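Side-chain contacts in molybdopterin molybdotransferase (Pyrococcus horikoshii, PDB 1UZ5), which probably inserts molybdate into adenylyl-molybdopterin, releasing AMP, in a late step of molybdenum cofactor biosynthesis: residues 59-64 against 127-132; 91-94 against 98-101. All blocks are in the same frame, centred on the assembly; numbering follows the deposited sequence.

How the interactions relate
Both interactions lie in the MoeA N-terminal region, on one mixed sheet, their centres about 50 and 48 Å from the centre of this elongated chain. Interaction 2 is nested inside the loop that interaction 1 closes: 59-64 comes first, then 91-94 and 98-101, then 127-132. Their centres are about 11 Å apart. Strands 58-61 and 97-101 are neighbours in the sheet, where A60 N probably hydrogen-bonds to A99 O (2.8 Å), while R62 NH1 reaches L93 O at 3.0 Å. Strand 97-101 is thus common ground: A98 turns its methyl to V61 and I127 of interaction 1, whereas A99 receives the loop of interaction 2, so the two contacts use opposite faces of this strand.

Interaction 1 of 2, residues 59-64 against 127-132; sequences YAVRAE and ILIYKP
Y59 and I127 make the tight end of this contact, with two branches of the isoleucine spread along the tyrosine. I127 CG2 sits over one face of the ring, 4.0 Å from the centroid of Y59 and 14° off the ring normal, a CH-pi contact displaced toward the rim on the CE2 and CZ side. The other branch ends in CD1, which presses on the root of the aromatic group, 3.7 Å from Y59 CG and just as near its CB. Torsion explains the double grip: with chi1 at 60°, CG1 lies between the backbone N and the carbonyl carbon of I127, and the extended chi2 carries CD1 out to Y59 while CG2 is left to cover the ring.

The two strands are not sheet neighbours. Strands 97-101 and 75-83 lie between 58-61 and 126-129, and the CA atoms of Y59 and I127 are 8.8 Å apart with no hydrogen bond between the segments. Side chains meeting across such a gap are consistent with a strongly curled, barrel-like sheet whose concave side they fill. A98 and V79 reach I127 there, and V120 and R122 of strand 120-123 also touch Y59.

Toward the other end the packing slackens. V61 CG1 comes only within 4.4 Å of I129 CD1, both buried, and L77 touches the two of them. Past this pair the chains part: 63-64 turns into a 3-10 segment, A63 N bonding D112 OD1, while K131 and P132 run out on the solvent side. Within 59-64, R62 NH2 and E64 OE2 form a long ion pair at 3.9 Å, and R62 NH1 also hydrogen-bonds to L93 O.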
ATOM      1  N   TYR A  59      21.993  23.095  32.176  1.00 21.09           N
ATOM      2  CA  TYR A  59      23.427  22.895  32.226  1.00 26.32           C
ATOM      3  C   TYR A  59      23.857  21.449  32.140  1.00 21.86           C
ATOM      4  O   TYR A  59      23.418  20.606  32.929  1.00 23.08           O
ATOM      5  CB  TYR A  59      23.993  23.535  33.495  1.00 27.76           C
ATOM      6  CG  TYR A  59      23.775  25.024  33.530  1.00 28.68           C
ATOM      7  CD1 TYR A  59      22.561  25.570  33.955  1.00 27.53           C
ATOM      8  CD2 TYR A  59      24.760  25.890  33.065  1.00 30.02           C
ATOM      9  CE1 TYR A  59      22.338  26.947  33.911  1.00 25.03           C
ATOM     10  CE2 TYR A  59      24.548  27.255  33.016  1.00 26.90           C
ATOM     11  CZ  TYR A  59      23.340  27.780  33.436  1.00 32.53           C
ATOM     12  OH  TYR A  59      23.156  29.143  33.370  1.00 36.33           O
ATOM     13  N   ALA A  60      24.720  21.176  31.166  1.00 21.30           N
ATOM     14  CA  ALA A  60      25.261  19.849  30.948  1.00 22.90           C
ATOM     15  C   ALA A  60      26.327  19.667  32.011  1.00 23.10           C
ATOM     16  O   ALA A  60      27.169  20.543  32.203  1.00 21.23           O
ATOM     17  CB  ALA A  60      25.893  19.753  29.560  1.00 14.91           C
ATOM     18  N   VAL A  61      26.294  18.527  32.688  1.00 21.69           N
ATOM     19  CA  VAL A  61      27.260  18.246  33.744  1.00 24.63           C
ATOM     20  C   VAL A  61      27.674  16.787  33.735  1.00 18.78           C
ATOM     21  O   VAL A  61      27.092  15.966  33.032  1.00 21.98           O
ATOM     22  CB  VAL A  61      26.658  18.509  35.149  1.00 24.37           C
ATOM     23  CG1 VAL A  61      26.097  19.916  35.235  1.00 20.36           C
ATOM     24  CG2 VAL A  61      25.561  17.473  35.445  1.00 23.07           C
ATOM     25  N   ARG A  62      28.705  16.483  34.513  1.00 21.99           N
ATOM     26  CA  ARG A  62      29.151  15.110  34.693  1.00 24.69           C
ATOM     27  C   ARG A  62      28.364  14.791  35.968  1.00 23.62           C
ATOM     28  O   ARG A  62      28.629  15.370  37.017  1.00 25.94           O
ATOM     29  CB  ARG A  62      30.656  15.078  34.953  1.00 26.29           C
ATOM     30  CG  ARG A  62      31.466  15.577  33.778  1.00 28.35           C
ATOM     31  CD  ARG A  62      32.900  15.916  34.150  1.00 39.85           C
ATOM     32  NE  ARG A  62      33.550  14.857  34.910  1.00 39.33           N
ATOM     33  CZ  ARG A  62      34.810  14.474  34.726  1.00 55.46           C
ATOM     34  NH1 ARG A  62      35.561  15.060  33.800  1.00 46.55           N
ATOM     35  NH2 ARG A  62      35.321  13.503  35.469  1.00 44.06           N
ATOM     36  N   ALA A  63      27.374  13.911  35.870  1.00 19.33           N
ATOM     37  CA  ALA A  63      26.527  13.585  37.024  1.00 24.45           C
ATOM     38  C   ALA A  63      27.288  13.325  38.331  1.00 32.09           C
ATOM     39  O   ALA A  63      26.882  13.791  39.397  1.00 29.49           O
ATOM     40  CB  ALA A  63      25.638  12.396  36.692  1.00 22.31           C
ATOM     41  N   GLU A  64      28.388  12.588  38.236  1.00 32.64           N
ATOM     42  CA  GLU A  64      29.215  12.254  39.391  1.00 36.74           C
ATOM     43  C   GLU A  64      29.681  13.473  40.191  1.00 41.96           C
ATOM     44  O   GLU A  64      29.855  13.385  41.406  1.00 38.73           O
ATOM     45  CB  GLU A  64      30.436  11.460  38.930  1.00 45.85           C
ATOM     46  CG  GLU A  64      31.331  12.240  37.971  1.00 68.28           C
ATOM     47  CD  GLU A  64      32.256  11.346  37.172  1.00 79.48           C
ATOM     48  OE1 GLU A  64      33.091  10.648  37.784  1.00 86.10           O
ATOM     49  OE2 GLU A  64      32.143  11.343  35.927  1.00 85.69           O
ATOM     50  N   ILE A 127      27.572  27.875  38.804  1.00 25.76           N
ATOM     51  CA  ILE A 127      26.224  27.495  39.181  1.00 28.28           C
ATOM     52  C   ILE A 127      26.231  26.648  40.449  1.00 27.52           C
ATOM     53  O   ILE A 127      27.198  25.936  40.725  1.00 29.20           O
ATOM     54  CB  ILE A 127      25.515  26.711  38.045  1.00 27.49           C
ATOM     55  CG1 ILE A 127      26.285  25.431  37.722  1.00 26.42           C
ATOM     56  CG2 ILE A 127      25.409  27.582  36.799  1.00 38.05           C
ATOM     57  CD1 ILE A 127      25.574  24.530  36.701  1.00 27.66           C
ATOM     58  N   LEU A 128      25.151  26.743  41.218  1.00 28.78           N
ATOM     59  CA  LEU A 128      25.020  25.977  42.451  1.00 32.24           C
ATOM     60  C   LEU A 128      23.964  24.898  42.257  1.00 24.79           C
ATOM     61  O   LEU A 128      22.858  25.174  41.792  1.00 28.11           O
ATOM     62  CB  LEU A 128      24.620  26.891  43.614  1.00 35.05           C
ATOM     63  CG  LEU A 128      25.632  27.953  44.053  1.00 42.60           C
ATOM     64  CD1 LEU A 128      25.022  28.802  45.158  1.00 42.95           C
ATOM     65  CD2 LEU A 128      26.911  27.286  44.538  1.00 39.32           C
ATOM     66  N   ILE A 129      24.324  23.674  42.620  1.00 25.61           N
ATOM     67  CA  ILE A 129      23.443  22.522  42.491  1.00 33.97           C
ATOM     68  C   ILE A 129      23.125  22.001  43.889  1.00 35.74           C
ATOM     69  O   ILE A 129      24.032  21.734  44.679  1.00 31.50           O
ATOM     70  CB  ILE A 129      24.128  21.427  41.648  1.00 32.49           C
ATOM     71  CG1 ILE A 129      24.495  22.011  40.276  1.00 41.69           C
ATOM     72  CG2 ILE A 129      23.210  20.221  41.497  1.00 30.13           C
ATOM     73  CD1 ILE A 129      25.269  21.073  39.386  1.00 54.70           C
ATOM     74  N   TYR A 130      21.836  21.852  44.178  1.00 35.20           N
ATOM     75  CA  TYR A 130      21.371  21.418  45.495  1.00 42.78           C
ATOM     76  C   TYR A 130      20.865  19.981  45.544  1.00 44.95           C
ATOM     77  O   TYR A 130      20.574  19.452  46.619  1.00 39.88           O
ATOM     78  CB  TYR A 130      20.250  22.354  45.961  1.00 40.57           C
ATOM     79  CG  TYR A 130      20.643  23.815  45.992  1.00 40.33           C
ATOM     80  CD1 TYR A 130      21.310  24.354  47.089  1.00 48.56           C
ATOM     81  CD2 TYR A 130      20.372  24.654  44.909  1.00 45.42           C
ATOM     82  CE1 TYR A 130      21.702  25.694  47.111  1.00 49.42           C
ATOM     83  CE2 TYR A 130      20.762  25.997  44.920  1.00 48.54           C
ATOM     84  CZ  TYR A 130      21.426  26.507  46.026  1.00 46.87           C
ATOM     85  OH  TYR A 130      21.818  27.825  46.047  1.00 63.06           O
ATOM     86  N   LYS A 131      20.756  19.354  44.379  1.00 39.02           N
ATOM     87  CA  LYS A 131      20.268  17.985  44.291  1.00 40.18           C
ATOM     88  C   LYS A 131      21.141  17.188  43.324  1.00 43.51           C
ATOM     89  O   LYS A 131      21.477  17.663  42.244  1.00 33.84           O
ATOM     90  CB  LYS A 131      18.818  18.000  43.804  1.00 42.67           C
ATOM     91  CG  LYS A 131      18.133  16.651  43.761  1.00 51.89           C
ATOM     92  CD  LYS A 131      16.702  16.806  43.269  1.00 53.37           C
ATOM     93  CE  LYS A 131      15.964  15.478  43.248  1.00 60.93           C
ATOM     94  NZ  LYS A 131      14.570  15.640  42.746  1.00 65.82           N
ATOM     95  N   PRO A 132      21.535  15.968  43.707  1.00 40.03           N
ATOM     96  CA  PRO A 132      22.371  15.183  42.801  1.00 40.30           C
ATOM     97  C   PRO A 132      21.631  14.820  41.517  1.00 36.29           C
ATOM     98  O   PRO A 132      20.430  14.554  41.527  1.00 31.30           O
ATOM     99  CB  PRO A 132      22.713  13.946  43.628  1.00 46.45           C
ATOM    100  CG  PRO A 132      22.656  14.452  45.045  1.00 45.90           C
ATOM    101  CD  PRO A 132      21.412  15.301  45.015  1.00 47.06           C
TER

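Interaction 2 of 2, residues 91-94 against 98-101; sequences FKLG and AAYI
L93 and F91 both come down on A99, and L93 also packs on the peptide between A98 and A99. Segment 91-94 belongs to the crossover connection between the parallel neighbours 75-83 and 97-101, a loop with no helix in it, and it packs back on the strand it leads into; no hydrogen bond joins the two segments.

L93 can be followed outward. Its CB heads toward the strand, and chi1 of -57° sets CG beside the backbone N, anti to the carbonyl carbon. There the chain forks, and of the two methyls CD2 is the one that reaches the strand; the side chain also touches A111. L93 CD2 lies 3.7 Å from the carbonyl carbon A98 C. From L93 CD2 to A98 CA is 3.9 Å, so the methyl rests on main chain; the methyl of A98 itself points away. The same CD2 then meets A99 N and, at 4.0 Å, A99 CB. The backbone of L93 is held separately, its O accepting from both R62 NH1 and N110 ND2.

F91 approaches A99 from another direction, with P108 and I80 also against its side chain. Its ring offers an edge, not a face: the methyl A99 CB lies near the ring plane, shared evenly between two rim carbons, 4.0 Å from F91 CZ and 4.0 Å from F91 CE1.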
ATOM      1  N   PHE A  91      34.652  20.933  22.809  1.00 20.71           N
ATOM      2  CA  PHE A  91      35.332  20.921  24.101  1.00 20.73           C
ATOM      3  C   PHE A  91      34.692  19.867  24.998  1.00 23.38           C
ATOM      4  O   PHE A  91      33.609  19.370  24.704  1.00 16.83           O
ATOM      5  CB  PHE A  91      35.258  22.309  24.750  1.00 13.82           C
ATOM      6  CG  PHE A  91      33.874  22.716  25.150  1.00 21.93           C
ATOM      7  CD1 PHE A  91      33.415  22.489  26.443  1.00 16.92           C
ATOM      8  CD2 PHE A  91      33.013  23.301  24.226  1.00 20.02           C
ATOM      9  CE1 PHE A  91      32.117  22.839  26.809  1.00 16.29           C
ATOM     10  CE2 PHE A  91      31.709  23.656  24.580  1.00 16.75           C
ATOM     11  CZ  PHE A  91      31.259  23.424  25.873  1.00 26.42           C
ATOM     12  N   LYS A  92      35.372  19.519  26.084  1.00 21.73           N
ATOM     13  CA  LYS A  92      34.864  18.521  27.015  1.00 16.46           C
ATOM     14  C   LYS A  92      34.854  19.092  28.430  1.00 23.50           C
ATOM     15  O   LYS A  92      35.546  20.066  28.717  1.00 20.32           O
ATOM     16  CB  LYS A  92      35.740  17.269  26.962  1.00 17.08           C
ATOM     17  CG  LYS A  92      37.181  17.515  27.368  1.00 29.02           C
ATOM     18  CD  LYS A  92      38.010  16.248  27.198  1.00 39.01           C
ATOM     19  CE  LYS A  92      39.442  16.450  27.663  1.00 37.74           C
ATOM     20  NZ  LYS A  92      40.247  15.208  27.498  1.00 55.48           N
ATOM     21  N   LEU A  93      34.069  18.484  29.310  1.00 15.15           N
ATOM     22  CA  LEU A  93      33.971  18.955  30.685  1.00 26.71           C
ATOM     23  C   LEU A  93      34.948  18.234  31.609  1.00 23.27           C
ATOM     24  O   LEU A  93      35.059  17.012  31.568  1.00 23.40           O
ATOM     25  CB  LEU A  93      32.555  18.739  31.222  1.00 20.90           C
ATOM     26  CG  LEU A  93      31.369  19.361  30.479  1.00 23.37           C
ATOM     27  CD1 LEU A  93      30.081  18.936  31.165  1.00 17.91           C
ATOM     28  CD2 LEU A  93      31.493  20.875  30.457  1.00 14.64           C
ATOM     29  N   GLY A  94      35.651  19.003  32.433  1.00 29.23           N
ATOM     30  CA  GLY A  94      36.572  18.424  33.397  1.00 27.15           C
ATOM     31  C   GLY A  94      35.809  18.348  34.709  1.00 28.79           C
ATOM     32  O   GLY A  94      34.679  18.838  34.785  1.00 20.20           O
ATOM     33  N   ALA A  98      30.863  22.739  33.961  1.00 17.60           N
ATOM     34  CA  ALA A  98      29.560  22.598  33.326  1.00 21.69           C
ATOM     35  C   ALA A  98      29.461  23.477  32.071  1.00 22.99           C
ATOM     36  O   ALA A  98      30.324  24.313  31.815  1.00 21.75           O
ATOM     37  CB  ALA A  98      28.466  22.990  34.307  1.00 18.80           C
ATOM     38  N   ALA A  99      28.399  23.280  31.298  1.00 20.12           N
ATOM     39  CA  ALA A  99      28.187  24.071  30.095  1.00 19.78           C
ATOM     40  C   ALA A  99      26.715  24.371  29.926  1.00 15.95           C
ATOM     41  O   ALA A  99      25.861  23.513  30.179  1.00 20.86           O
ATOM     42  CB  ALA A  99      28.691  23.317  28.873  1.00 19.54           C
ATOM     43  N   TYR A 100      26.402  25.598  29.534  1.00 15.51           N
ATOM     44  CA  TYR A 100      25.012  25.918  29.285  1.00 19.96           C
ATOM     45  C   TYR A 100      24.665  25.145  28.010  1.00 17.03           C
ATOM     46  O   TYR A 100      25.501  25.002  27.116  1.00 20.57           O
ATOM     47  CB  TYR A 100      24.804  27.408  29.018  1.00 23.13           C
ATOM     48  CG  TYR A 100      23.374  27.684  28.630  1.00 31.38           C
ATOM     49  CD1 TYR A 100      22.356  27.610  29.575  1.00 29.44           C
ATOM     50  CD2 TYR A 100      23.023  27.897  27.297  1.00 25.67           C
ATOM     51  CE1 TYR A 100      21.022  27.731  29.209  1.00 27.65           C
ATOM     52  CE2 TYR A 100      21.685  28.020  26.917  1.00 30.06           C
ATOM     53  CZ  TYR A 100      20.693  27.932  27.878  1.00 37.38           C
ATOM     54  OH  TYR A 100      19.369  28.020  27.512  1.00 37.12           O
ATOM     55  N   ILE A 101      23.445  24.641  27.925  1.00 20.14           N
ATOM     56  CA  ILE A 101      23.042  23.902  26.738  1.00 20.05           C
ATOM     57  C   ILE A 101      21.553  24.113  26.513  1.00 24.58           C
ATOM     58  O   ILE A 101      20.784  24.170  27.467  1.00 24.68           O
ATOM     59  CB  ILE A 101      23.345  22.389  26.894  1.00 20.83           C
ATOM     60  CG1 ILE A 101      23.060  21.654  25.584  1.00 22.28           C
ATOM     61  CG2 ILE A 101      22.501  21.790  28.025  1.00 23.84           C
ATOM     62  CD1 ILE A 101      23.631  20.249  25.551  1.00 17.36           C
TER